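Putative peptide ABC-transport system periplasmic peptide-binding protein (Campylobacter jejuni, PDB 4OEV) binds nickel(II), with oxalate in the same pocket, outside the cytoplasmic membrane and probably hands it to an ABC importer. Local coordinates at residues 37-40 against 46-49; 196-201 against 367-372; 282-287 against 297-302; 331-336 against 353-358. All coordinates share one frame; numbering follows the deposited sequence.

Interaction 1 of 4, residues 37-40 against 46-49; sequences LTRF and LKPD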
loop_
_atom_site.group_PDB
_atom_site.type_symbol
_atom_site.label_atom_id
_atom_site.label_comp_id
_atom_site.label_asym_id
_atom_site.label_seq_id
_atom_site.Cartn_x
_atom_site.Cartn_y
_atom_site.Cartn_z
ATOM N N LEU A 37 10.480 -11.930 10.909
ATOM C CA LEU A 37 10.183 -13.021 11.817
ATOM C C LEU A 37 9.052 -13.878 11.303
ATOM O O LEU A 37 9.013 -15.084 11.574
ATOM C CB LEU A 37 9.827 -12.490 13.211
ATOM C CG LEU A 37 10.932 -11.677 13.855
ATOM C CD1 LEU A 37 10.534 -11.243 15.288
ATOM C CD2 LEU A 37 12.237 -12.519 13.851
ATOM N N THR A 38 8.108 -13.245 10.607
ATOM C CA THR A 38 6.986 -13.964 10.051
ATOM C C THR A 38 6.882 -13.712 8.549
ATOM O O THR A 38 7.532 -12.814 8.001
ATOM C CB THR A 38 5.664 -13.567 10.734
ATOM O OG1 THR A 38 5.406 -12.184 10.520
ATOM C CG2 THR A 38 5.719 -13.799 12.255
ATOM N N ARG A 39 6.054 -14.509 7.890
ATOM C CA ARG A 39 5.836 -14.360 6.435
ATOM C C ARG A 39 4.423 -14.849 6.113
ATOM O O ARG A 39 3.731 -15.338 7.008
ATOM C CB ARG A 39 6.888 -15.152 5.654
ATOM C CG ARG A 39 6.684 -16.665 5.782
ATOM C CD ARG A 39 7.782 -17.455 5.130
ATOM N NE ARG A 39 7.708 -18.829 5.610
ATOM C CZ ARG A 39 6.965 -19.797 5.063
ATOM N NH1 ARG A 39 6.974 -21.012 5.616
ATOM N NH2 ARG A 39 6.247 -19.578 3.953
ATOM N N PHE A 40 3.976 -14.694 4.863
ATOM C CA PHE A 40 2.652 -15.154 4.461
ATOM C C PHE A 40 2.742 -16.058 3.239
ATOM O O PHE A 40 3.533 -15.765 2.340
ATOM C CB PHE A 40 1.731 -13.961 4.153
ATOM C CG PHE A 40 1.753 -12.922 5.227
ATOM C CD1 PHE A 40 0.949 -13.068 6.347
ATOM C CD2 PHE A 40 2.598 -11.819 5.131
ATOM C CE1 PHE A 40 0.986 -12.127 7.388
ATOM C CE2 PHE A 40 2.636 -10.876 6.157
ATOM C CZ PHE A 40 1.832 -11.035 7.288
ATOM N N LEU A 46 -0.355 -16.561 8.007
ATOM C CA LEU A 46 0.852 -16.248 8.727
ATOM C C LEU A 46 1.659 -17.527 8.954
ATOM O O LEU A 46 1.093 -18.541 9.393
ATOM C CB LEU A 46 0.517 -15.591 10.078
ATOM C CG LEU A 46 1.614 -15.023 10.959
ATOM C CD1 LEU A 46 2.193 -13.733 10.451
ATOM C CD2 LEU A 46 1.032 -14.785 12.341
ATOM N N LYS A 47 2.953 -17.486 8.626
ATOM C CA LYS A 47 3.844 -18.640 8.791
ATOM C C LYS A 47 5.145 -18.191 9.402
ATOM O O LYS A 47 5.554 -17.049 9.214
ATOM C CB LYS A 47 4.156 -19.336 7.462
ATOM C CG LYS A 47 2.972 -19.963 6.762
ATOM C CD LYS A 47 2.380 -21.125 7.541
ATOM C CE LYS A 47 1.314 -21.828 6.700
ATOM N NZ LYS A 47 0.617 -22.912 7.450
ATOM N N PRO A 48 5.844 -19.119 10.092
ATOM C CA PRO A 48 7.155 -18.784 10.660
ATOM C C PRO A 48 8.154 -18.426 9.571
ATOM O O PRO A 48 8.107 -19.008 8.466
ATOM C CB PRO A 48 7.574 -20.065 11.387
ATOM C CG PRO A 48 6.325 -20.828 11.575
ATOM C CD PRO A 48 5.373 -20.450 10.491
ATOM N N ASP A 49 9.040 -17.478 9.858
ATOM C CA ASP A 49 10.111 -17.197 8.917
ATOM C C ASP A 49 11.420 -17.153 9.683
ATOM O O ASP A 49 11.979 -18.198 9.963
ATOM C CB ASP A 49 9.881 -15.891 8.123
ATOM C CG ASP A 49 10.851 -15.781 6.950
ATOM O OD1 ASP A 49 11.806 -16.623 6.952
ATOM O OD2 ASP A 49 10.704 -14.897 6.070
HETATM O O HOH W 1 9.837 -12.211 5.984
HETATM O O HOH W 2 8.982 -21.850 7.514
#
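A two-stranded antiparallel beta hairpin pairs Arg39 with Lys47, whose backbones bond to each other in both directions: Arg39 N reaches Lys47 O at 2.9 Å and Lys47 N reaches Arg39 O at 2.8 Å. Beyond the strands, Asp49 N adds a bond to Leu37 O, meeting it from above the carbonyl plane. The Arg39 side chain leaves its strand with CG between the backbone N and the carbonyl carbon (chi1 70°), then runs extended across the partner strand, where NE donates to Pro48 O at 2.9 Å. Water 2 joins NH1 to the same carbonyl, so two donors grip Pro48 O. Lys47 CB lies over the centre of the guanidinium face, 3.7 Å from CZ, while the lysine chain bends at chi2 and leads away. The face of Phe40 and Leu46 is largely apolar: Leu46 CD1 is wedged between Thr38 CB, at a tight 3.5 Å, and Phe40 CE1, at 3.7 Å. Thr38 OG1 is hydrogen-bonded to Leu130 O, and Leu46 also touches Leu130, which places this face against helix 129-132. Asp49 OD1 is held by Tyr183 OH, and water 1 links OD2 to Thr38 O. The alternation of hydrogen-bonded and non-hydrogen-bonded pairs is that of an antiparallel beta hairpin, here leading into strand 51-56 of the neighbouring sheet.

Interaction 2 of 4, residues 196-201 against 367-372; sequences HIFDPS and KPAGSF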
loop_
_atom_site.group_PDB
_atom_site.type_symbol
_atom_site.label_atom_id
_atom_site.label_comp_id
_atom_site.label_asym_id
_atom_site.label_seq_id
_atom_site.Cartn_x
_atom_site.Cartn_y
_atom_site.Cartn_z
ATOM N N HIS A 196 12.811 -0.023 -12.935
ATOM C CA HIS A 196 11.855 1.002 -12.554
ATOM C C HIS A 196 11.077 1.499 -13.752
ATOM O O HIS A 196 11.584 2.318 -14.519
ATOM C CB HIS A 196 12.552 2.189 -11.895
ATOM C CG HIS A 196 11.606 3.299 -11.515
ATOM N ND1 HIS A 196 11.888 4.628 -11.740
ATOM C CD2 HIS A 196 10.392 3.268 -10.910
ATOM C CE1 HIS A 196 10.877 5.372 -11.310
ATOM N NE2 HIS A 196 9.956 4.571 -10.796
ATOM N N ILE A 197 9.840 1.032 -13.909
ATOM C CA ILE A 197 9.002 1.508 -15.035
ATOM C C ILE A 197 7.636 1.902 -14.524
ATOM O O ILE A 197 6.785 1.028 -14.276
ATOM C CB ILE A 197 8.875 0.438 -16.153
ATOM C CG1 ILE A 197 10.253 0.063 -16.686
ATOM C CG2 ILE A 197 7.961 0.958 -17.296
ATOM C CD1 ILE A 197 10.229 -1.066 -17.751
ATOM N N PHE A 198 7.409 3.214 -14.366
ATOM C CA PHE A 198 6.187 3.663 -13.703
ATOM C C PHE A 198 5.035 3.945 -14.682
ATOM O O PHE A 198 3.953 4.357 -14.257
ATOM C CB PHE A 198 6.487 4.886 -12.799
ATOM C CG PHE A 198 6.624 6.246 -13.518
ATOM C CD1 PHE A 198 6.906 6.360 -14.880
ATOM C CD2 PHE A 198 6.480 7.435 -12.775
ATOM C CE1 PHE A 198 7.033 7.611 -15.493
ATOM C CE2 PHE A 198 6.607 8.690 -13.381
ATOM C CZ PHE A 198 6.879 8.776 -14.753
ATOM N N ASP A 199 5.271 3.718 -15.972
ATOM C CA ASP A 199 4.247 3.909 -17.014
ATOM C C ASP A 199 4.050 2.576 -17.742
ATOM O O ASP A 199 4.986 2.087 -18.348
ATOM C CB ASP A 199 4.678 5.012 -17.982
ATOM C CG ASP A 199 3.628 5.328 -19.057
ATOM O OD1 ASP A 199 3.545 6.511 -19.446
ATOM O OD2 ASP A 199 2.885 4.418 -19.506
ATOM N N PRO A 200 2.851 1.967 -17.626
ATOM C CA PRO A 200 2.546 0.632 -18.168
ATOM C C PRO A 200 2.588 0.562 -19.711
ATOM O O PRO A 200 2.764 -0.539 -20.285
ATOM C CB PRO A 200 1.114 0.364 -17.674
ATOM C CG PRO A 200 0.495 1.810 -17.506
ATOM C CD PRO A 200 1.662 2.625 -17.022
ATOM N N SER A 201 2.456 1.696 -20.391
ATOM C CA SER A 201 2.583 1.647 -21.846
ATOM C C SER A 201 4.059 1.363 -22.193
ATOM O O SER A 201 4.383 0.719 -23.199
ATOM C CB SER A 201 2.082 2.963 -22.481
ATOM O OG SER A 201 2.959 4.033 -22.166
ATOM N N LYS A 367 -0.087 15.104 -14.007
ATOM C CA LYS A 367 1.374 15.296 -13.953
ATOM C C LYS A 367 2.017 13.969 -13.486
ATOM O O LYS A 367 1.344 13.153 -12.863
ATOM C CB LYS A 367 1.739 16.436 -12.988
ATOM C CG LYS A 367 1.166 17.823 -13.358
ATOM C CD LYS A 367 1.836 18.441 -14.566
ATOM C CE LYS A 367 1.201 19.774 -14.940
ATOM N NZ LYS A 367 1.679 20.279 -16.271
ATOM N N PRO A 368 3.313 13.759 -13.764
ATOM C CA PRO A 368 3.967 12.477 -13.425
ATOM C C PRO A 368 4.014 12.209 -11.929
ATOM O O PRO A 368 4.353 13.126 -11.194
ATOM C CB PRO A 368 5.394 12.656 -13.960
ATOM C CG PRO A 368 5.291 13.721 -14.974
ATOM C CD PRO A 368 4.227 14.661 -14.475
ATOM N N ALA A 369 3.698 10.985 -11.498
ATOM C CA ALA A 369 3.832 10.571 -10.100
ATOM C C ALA A 369 5.151 11.066 -9.552
ATOM O O ALA A 369 6.138 11.097 -10.274
ATOM C CB ALA A 369 3.748 9.036 -9.962
ATOM N N GLY A 370 5.145 11.546 -8.314
ATOM C CA GLY A 370 6.386 11.989 -7.684
ATOM C C GLY A 370 6.859 13.384 -8.097
ATOM O O GLY A 370 7.874 13.882 -7.606
ATOM N N SER A 371 6.129 14.054 -8.977
ATOM C CA SER A 371 6.606 15.373 -9.431
ATOM C C SER A 371 5.886 16.560 -8.734
ATOM O O SER A 371 6.273 17.715 -8.934
ATOM C CB SER A 371 6.471 15.505 -10.951
ATOM O OG SER A 371 5.120 15.676 -11.339
ATOM N N PHE A 372 4.870 16.264 -7.920
ATOM C CA PHE A 372 4.119 17.282 -7.177
ATOM C C PHE A 372 3.702 16.695 -5.842
ATOM O O PHE A 372 3.696 15.473 -5.647
ATOM C CB PHE A 372 2.877 17.801 -7.972
ATOM C CG PHE A 372 1.857 16.733 -8.293
ATOM C CD1 PHE A 372 2.023 15.893 -9.392
ATOM C CD2 PHE A 372 0.733 16.558 -7.497
ATOM C CE1 PHE A 372 1.086 14.894 -9.691
ATOM C CE2 PHE A 372 -0.212 15.551 -7.785
ATOM C CZ PHE A 372 -0.030 14.718 -8.887
#
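Phe198 and Ala369 mark the closest approach of the two backbones, their CA atoms still 8.1 Å apart. Residues 196-201 leave strand 191-196 and enter helix 200-208, whereas 367-372 leave strand 361-367 through a type II beta turn from Pro368 to Ser371, with Gly370 at positive phi (80°). Contact is made at the surface by one aromatic side chain reaching over to that turn. A chi1 of 79° swings the Phe198 ring out toward the turn, which it meets edge-on: CE2 lies 4.2 Å from Pro368 CB and 4.0 Å from Ala369 O, which sits in the ring plane. Alongside, Phe198 CD2 stands 4.2 Å from Ala369 CB. These are light van der Waals contacts, and little surface is buried by them. Asn340 ties the two loops together from outside, accepting from Ala369 N through OD1 and donating to Phe198 O through ND2. The side chain of Ala369 is about 8 Å from both the bound nickel and the oxalate, so the touch lies near the ligand pocket without forming part of it. Each loop is also braced internally. Asp199 is the N-cap of helix 200-208, its OD2 accepting from Ser201 N at 2.9 Å and from Ser201 OG. In the turn, Pro368 O takes two donors from one residue, Ser371 N closing the turn at 3.0 Å and Ser371 OG arriving at 2.7 Å in the carbonyl plane, on a lone pair.

Interaction 3 of 4, residues 282-287 against 297-302; sequences VANHPL and FKIYKY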
loop_
_atom_site.group_PDB
_atom_site.type_symbol
_atom_site.label_atom_id
_atom_site.label_comp_id
_atom_site.label_asym_id
_atom_site.label_seq_id
_atom_site.Cartn_x
_atom_site.Cartn_y
_atom_site.Cartn_z
ATOM N N VAL A 282 -17.051 -2.161 -7.527
ATOM C CA VAL A 282 -17.355 -0.858 -6.917
ATOM C C VAL A 282 -16.907 -0.832 -5.448
ATOM O O VAL A 282 -17.207 -1.772 -4.710
ATOM C CB VAL A 282 -18.842 -0.523 -6.990
ATOM C CG1 VAL A 282 -19.103 0.833 -6.276
ATOM C CG2 VAL A 282 -19.316 -0.501 -8.469
ATOM N N ALA A 283 -16.187 0.232 -5.054
ATOM C CA ALA A 283 -15.754 0.472 -3.690
ATOM C C ALA A 283 -16.633 1.512 -2.980
ATOM O O ALA A 283 -17.094 2.483 -3.586
ATOM C CB ALA A 283 -14.282 0.939 -3.656
ATOM N N ASN A 284 -16.795 1.317 -1.679
ATOM C CA ASN A 284 -17.553 2.216 -0.811
ATOM C C ASN A 284 -16.794 2.526 0.460
ATOM O O ASN A 284 -17.006 3.555 1.079
ATOM C CB ASN A 284 -18.908 1.578 -0.465
ATOM C CG ASN A 284 -19.910 1.757 -1.569
ATOM O OD1 ASN A 284 -20.161 2.893 -1.993
ATOM N ND2 ASN A 284 -20.496 0.641 -2.047
ATOM N N HIS A 285 -15.905 1.631 0.860
ATOM C CA HIS A 285 -15.099 1.912 2.058
ATOM C C HIS A 285 -13.769 1.120 1.997
ATOM O O HIS A 285 -13.567 0.359 1.056
ATOM C CB HIS A 285 -15.920 1.624 3.325
ATOM C CG HIS A 285 -16.051 0.173 3.689
ATOM N ND1 HIS A 285 -14.988 -0.597 4.119
ATOM C CD2 HIS A 285 -17.146 -0.618 3.784
ATOM C CE1 HIS A 285 -15.412 -1.807 4.408
ATOM N NE2 HIS A 285 -16.719 -1.850 4.220
ATOM N N PRO A 286 -12.841 1.340 2.953
ATOM C CA PRO A 286 -11.468 0.896 2.645
ATOM C C PRO A 286 -11.112 -0.502 3.165
ATOM O O PRO A 286 -9.945 -0.940 3.048
ATOM C CB PRO A 286 -10.620 1.948 3.336
ATOM C CG PRO A 286 -11.411 2.292 4.551
ATOM C CD PRO A 286 -12.881 2.091 4.218
ATOM N N LEU A 287 -12.109 -1.233 3.645
ATOM C CA LEU A 287 -11.831 -2.539 4.233
ATOM C C LEU A 287 -12.696 -3.663 3.668
ATOM O O LEU A 287 -13.003 -4.623 4.384
ATOM C CB LEU A 287 -12.003 -2.456 5.764
ATOM C CG LEU A 287 -10.980 -1.627 6.530
ATOM C CD1 LEU A 287 -11.414 -1.453 7.955
ATOM C CD2 LEU A 287 -9.609 -2.299 6.495
ATOM N N PHE A 297 -23.444 -1.735 5.752
ATOM C CA PHE A 297 -23.119 -0.338 5.910
ATOM C C PHE A 297 -23.927 0.495 4.928
ATOM O O PHE A 297 -24.482 -0.043 3.959
ATOM C CB PHE A 297 -21.610 -0.107 5.707
ATOM C CG PHE A 297 -21.054 -0.787 4.478
ATOM C CD1 PHE A 297 -21.116 -0.165 3.231
ATOM C CD2 PHE A 297 -20.495 -2.065 4.561
ATOM C CE1 PHE A 297 -20.613 -0.796 2.093
ATOM C CE2 PHE A 297 -19.993 -2.708 3.429
ATOM C CZ PHE A 297 -20.051 -2.078 2.191
ATOM N N LYS A 298 -24.000 1.797 5.215
ATOM C CA LYS A 298 -24.667 2.778 4.376
ATOM C C LYS A 298 -23.793 3.138 3.173
ATOM O O LYS A 298 -22.581 3.024 3.242
ATOM C CB LYS A 298 -24.977 4.040 5.190
ATOM C CG LYS A 298 -26.220 3.951 6.095
ATOM C CD LYS A 298 -26.327 5.261 6.884
ATOM C CE LYS A 298 -27.489 5.326 7.855
ATOM N NZ LYS A 298 -27.330 6.609 8.651
ATOM N N ILE A 299 -24.413 3.522 2.058
ATOM C CA ILE A 299 -23.644 4.004 0.917
ATOM C C ILE A 299 -24.290 5.208 0.253
ATOM O O ILE A 299 -25.495 5.472 0.418
ATOM C CB ILE A 299 -23.422 2.918 -0.193
ATOM C CG1 ILE A 299 -24.712 2.680 -0.986
ATOM C CG2 ILE A 299 -22.810 1.656 0.381
ATOM C CD1 ILE A 299 -24.532 1.814 -2.203
ATOM N N TYR A 300 -23.472 5.894 -0.542
ATOM C CA TYR A 300 -23.951 6.962 -1.390
ATOM C C TYR A 300 -24.345 6.357 -2.738
ATOM O O TYR A 300 -23.482 6.173 -3.602
ATOM C CB TYR A 300 -22.863 8.051 -1.572
ATOM C CG TYR A 300 -22.574 8.768 -0.265
ATOM C CD1 TYR A 300 -23.420 9.786 0.187
ATOM C CD2 TYR A 300 -21.487 8.404 0.538
ATOM C CE1 TYR A 300 -23.193 10.443 1.385
ATOM C CE2 TYR A 300 -21.239 9.073 1.761
ATOM C CZ TYR A 300 -22.108 10.087 2.175
ATOM O OH TYR A 300 -21.910 10.780 3.372
ATOM N N LYS A 301 -25.627 6.015 -2.911
ATOM C CA LYS A 301 -26.104 5.572 -4.236
ATOM C C LYS A 301 -25.943 6.686 -5.260
ATOM O O LYS A 301 -25.982 7.860 -4.918
ATOM C CB LYS A 301 -27.564 5.168 -4.211
ATOM C CG LYS A 301 -27.864 3.870 -3.531
ATOM C CD LYS A 301 -29.275 3.379 -3.936
ATOM C CE LYS A 301 -30.334 4.496 -3.864
ATOM N NZ LYS A 301 -31.719 3.993 -4.164
ATOM N N TYR A 302 -25.814 6.331 -6.529
ATOM C CA TYR A 302 -25.768 7.334 -7.581
ATOM C C TYR A 302 -27.111 8.067 -7.630
ATOM O O TYR A 302 -28.119 7.467 -7.958
ATOM C CB TYR A 302 -25.454 6.673 -8.925
ATOM C CG TYR A 302 -25.634 7.580 -10.120
ATOM C CD1 TYR A 302 -24.915 8.750 -10.238
ATOM C CD2 TYR A 302 -26.506 7.246 -11.141
ATOM C CE1 TYR A 302 -25.067 9.579 -11.337
ATOM C CE2 TYR A 302 -26.654 8.057 -12.252
ATOM C CZ TYR A 302 -25.926 9.223 -12.343
ATOM O OH TYR A 302 -26.083 10.044 -13.438
HETATM O O HOH W 3 -21.688 4.034 -3.764
HETATM O O HOH W 4 -20.693 5.051 -0.342
#
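His285 drives the edge of its imidazole into the face of Phe297, and this T-shaped pair anchors the tight part of the contact. The ring planes stand 82° apart with centroids separated by 4.6 Å; His285 CD2 sits over the middle of the phenyl ring, and NE2 comes within 3.5 Å of Phe297 CE2. With chi1 at 78° in His285 and 47° in Phe297, the rings turn toward each other from the two segments. Hydrogen bonds at both nitrogens fix the rotation of the imidazole: ND1 accepts from Leu287 N at 3.0 Å, and NE2 is hydrogen-bonded to Asn293 OD1. His285 also packs on Ile445 of helix 434-450. The two segments are the outgoing and returning limbs of one long irregular loop that connects strand 280-282 to helix 304-313. Their backbones come nearest at Asn284 and Ile299, whose CA atoms are 6.6 Å apart. Asn284 is well packed here between Phe297 and Ile299: its CB reaches Phe297 CE1 at 3.9 Å, and Ile299, exposed on its outer side, lays CG2 against the amide, 3.5 Å from Asn284 CG. The loose side begins at Tyr300, where water takes over the joining. Two waters both donate to Asn284 OD1, which also accepts from Lys268 NZ: water 3 donates at 2.6 Å and goes on to Tyr300 O, and water 4 accepts from Tyr300 N at 2.9 Å.

Interaction 4 of 4, residues 331-336 against 353-358; sequences LEFEIW and SEFRKI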
loop_
_atom_site.group_PDB
_atom_site.type_symbol
_atom_site.label_atom_id
_atom_site.label_comp_id
_atom_site.label_asym_id
_atom_site.label_seq_id
_atom_site.Cartn_x
_atom_site.Cartn_y
_atom_site.Cartn_z
ATOM N N LEU A 331 -18.641 26.954 -7.481
ATOM C CA LEU A 331 -18.109 25.773 -6.843
ATOM C C LEU A 331 -17.210 25.062 -7.848
ATOM O O LEU A 331 -17.709 24.393 -8.764
ATOM C CB LEU A 331 -19.237 24.845 -6.367
ATOM C CG LEU A 331 -18.918 23.895 -5.176
ATOM C CD1 LEU A 331 -20.167 23.142 -4.700
ATOM C CD2 LEU A 331 -17.894 22.873 -5.589
ATOM N N GLU A 332 -15.897 25.250 -7.708
ATOM C CA GLU A 332 -14.915 24.647 -8.618
ATOM C C GLU A 332 -13.623 24.285 -7.903
ATOM O O GLU A 332 -13.317 24.839 -6.853
ATOM C CB GLU A 332 -14.578 25.579 -9.795
ATOM C CG GLU A 332 -13.604 26.705 -9.484
ATOM C CD GLU A 332 -13.419 27.652 -10.671
ATOM O OE1 GLU A 332 -13.506 27.178 -11.829
ATOM O OE2 GLU A 332 -13.201 28.870 -10.443
ATOM N N PHE A 333 -12.860 23.361 -8.482
ATOM C CA PHE A 333 -11.638 22.890 -7.841
ATOM C C PHE A 333 -10.845 22.015 -8.813
ATOM O O PHE A 333 -11.348 21.660 -9.887
ATOM C CB PHE A 333 -11.954 22.127 -6.539
ATOM C CG PHE A 333 -12.865 20.950 -6.733
ATOM C CD1 PHE A 333 -12.337 19.708 -7.008
ATOM C CD2 PHE A 333 -14.252 21.092 -6.669
ATOM C CE1 PHE A 333 -13.179 18.613 -7.210
ATOM C CE2 PHE A 333 -15.111 20.010 -6.871
ATOM C CZ PHE A 333 -14.570 18.757 -7.153
ATOM N N GLU A 334 -9.598 21.693 -8.475
ATOM C CA GLU A 334 -8.802 20.880 -9.397
ATOM C C GLU A 334 -8.816 19.422 -9.015
ATOM O O GLU A 334 -8.901 19.089 -7.832
ATOM C CB GLU A 334 -7.372 21.372 -9.454
ATOM C CG GLU A 334 -7.267 22.774 -9.969
ATOM C CD GLU A 334 -5.879 23.332 -9.843
ATOM O OE1 GLU A 334 -5.620 24.327 -10.546
ATOM O OE2 GLU A 334 -5.066 22.789 -9.026
ATOM N N ILE A 335 -8.758 18.550 -10.019
ATOM C CA ILE A 335 -8.624 17.110 -9.772
ATOM C C ILE A 335 -7.281 16.659 -10.341
ATOM O O ILE A 335 -7.076 16.749 -11.551
ATOM C CB ILE A 335 -9.761 16.318 -10.443
ATOM C CG1 ILE A 335 -11.130 16.794 -9.949
ATOM C CG2 ILE A 335 -9.597 14.844 -10.207
ATOM C CD1 ILE A 335 -12.277 16.381 -10.911
ATOM N N TRP A 336 -6.362 16.193 -9.495
ATOM C CA TRP A 336 -5.032 15.836 -9.962
ATOM C C TRP A 336 -4.870 14.317 -10.127
ATOM O O TRP A 336 -5.349 13.540 -9.290
ATOM C CB TRP A 336 -3.974 16.371 -8.988
ATOM C CG TRP A 336 -3.750 17.877 -9.105
ATOM C CD1 TRP A 336 -4.669 18.882 -8.864
ATOM C CD2 TRP A 336 -2.536 18.530 -9.478
ATOM N NE1 TRP A 336 -4.091 20.117 -9.080
ATOM C CE2 TRP A 336 -2.785 19.928 -9.456
ATOM C CE3 TRP A 336 -1.263 18.071 -9.848
ATOM C CZ2 TRP A 336 -1.803 20.863 -9.772
ATOM C CZ3 TRP A 336 -0.283 19.013 -10.177
ATOM C CH2 TRP A 336 -0.566 20.389 -10.126
ATOM N N SER A 353 -16.480 14.899 -15.812
ATOM C CA SER A 353 -17.704 14.728 -16.563
ATOM C C SER A 353 -18.945 14.592 -15.669
ATOM O O SER A 353 -19.969 15.254 -15.905
ATOM C CB SER A 353 -17.595 13.473 -17.467
ATOM O OG SER A 353 -18.899 13.254 -17.976
ATOM N N GLU A 354 -18.851 13.738 -14.649
ATOM C CA GLU A 354 -19.936 13.491 -13.685
ATOM C C GLU A 354 -20.304 14.770 -12.931
ATOM O O GLU A 354 -21.494 15.090 -12.751
ATOM C CB GLU A 354 -19.508 12.378 -12.675
ATOM C CG GLU A 354 -19.393 10.977 -13.307
ATOM C CD GLU A 354 -20.728 10.483 -13.887
ATOM O OE1 GLU A 354 -21.159 10.982 -14.948
ATOM O OE2 GLU A 354 -21.361 9.594 -13.290
ATOM N N PHE A 355 -19.280 15.529 -12.544
ATOM C CA PHE A 355 -19.527 16.751 -11.783
ATOM C C PHE A 355 -20.147 17.821 -12.662
ATOM O O PHE A 355 -20.968 18.626 -12.213
ATOM C CB PHE A 355 -18.254 17.274 -11.207
ATOM C CG PHE A 355 -17.609 16.332 -10.185
ATOM C CD1 PHE A 355 -18.347 15.359 -9.521
ATOM C CD2 PHE A 355 -16.271 16.425 -9.942
ATOM C CE1 PHE A 355 -17.729 14.520 -8.563
ATOM C CE2 PHE A 355 -15.627 15.570 -8.984
ATOM C CZ PHE A 355 -16.377 14.625 -8.322
ATOM N N ARG A 356 -19.670 17.884 -13.893
ATOM C CA ARG A 356 -20.186 18.876 -14.843
ATOM C C ARG A 356 -21.679 18.713 -15.014
ATOM O O ARG A 356 -22.420 19.709 -15.154
ATOM C CB ARG A 356 -19.474 18.749 -16.187
ATOM C CG ARG A 356 -20.049 19.685 -17.240
ATOM C CD ARG A 356 -19.264 19.730 -18.525
ATOM N NE ARG A 356 -20.194 19.949 -19.653
ATOM C CZ ARG A 356 -20.653 21.150 -20.030
ATOM N NH1 ARG A 356 -21.500 21.260 -21.062
ATOM N NH2 ARG A 356 -20.307 22.250 -19.352
ATOM N N LYS A 357 -22.145 17.466 -14.965
ATOM C CA LYS A 357 -23.568 17.195 -15.134
ATOM C C LYS A 357 -24.450 17.858 -14.053
ATOM O O LYS A 357 -25.586 18.173 -14.323
ATOM C CB LYS A 357 -23.845 15.692 -15.133
ATOM C CG LYS A 357 -23.365 14.953 -16.364
ATOM C CD LYS A 357 -23.845 13.520 -16.333
ATOM C CE LYS A 357 -22.988 12.664 -17.239
ATOM N NZ LYS A 357 -23.407 11.244 -17.236
ATOM N N ILE A 358 -23.929 18.051 -12.850
ATOM C CA ILE A 358 -24.697 18.678 -11.779
ATOM C C ILE A 358 -24.261 20.124 -11.517
ATOM O O ILE A 358 -24.534 20.657 -10.453
ATOM C CB ILE A 358 -24.567 17.903 -10.426
ATOM C CG1 ILE A 358 -23.106 17.841 -10.000
ATOM C CG2 ILE A 358 -25.173 16.503 -10.522
ATOM C CD1 ILE A 358 -22.868 17.477 -8.502
#
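Phe355 contributes over half the surface buried here, touching Phe333 and Ile335 along one side of its ring. Its CE2 carries both contacts, 3.8 Å from Phe333 CZ and 3.9 Å from Ile335 CD1, and CD2 follows at 4.0 Å from the same Phe333 CZ. Phe333 offers the edge of its ring at CZ; the two ring planes are inclined at 55° with centroids 5.9 Å apart. A chi1 of 58° brings the end of the Phe333 ring over toward the helix, although its CB bond does not head there. Ile335, two residues along the strand, comes in with its CG1 branch, whose terminal CD1 meets the Phe355 ring obliquely. The three side chains join the first strand and the helix of a beta-alpha-beta unit, strand 329-338, helix 342-357 and strand 361-367, whose two strands run parallel and side by side in a mixed sheet. All three are buried, and Leu262 of helix 256-265 packs on both phenylalanines, extending the apolar layer beyond the unit. Glu334 and Trp336 alternate with these residues along the strand and are turned away from the helix: Trp336 NE1 donates to Glu334 OE2 at 2.8 Å; the oxygen lies in the indole plane, and the N-H comes to the carboxylate from above its plane.

Interaction 1 closes first along the chain, and interactions 3 and 4 follow in series within the long segment spanned by interaction 2. The hairpin of interaction 1 stands apart: its centre is 46 Å from that of interaction 4, on the opposite side of the chain's centre. Interactions 2 and 4 share the beta-alpha-beta unit of strands 329-338 and 361-367; they touch where Phe372 CE2 lies 3.4 Å from Trp336 CE3. Interactions 3 and 4, with centres 20 Å apart, meet loosely at Tyr302 and Glu354. Interaction 2 thus links the loop after strand 191-196 to the unit packed in interaction 4, near the nickel and oxalate.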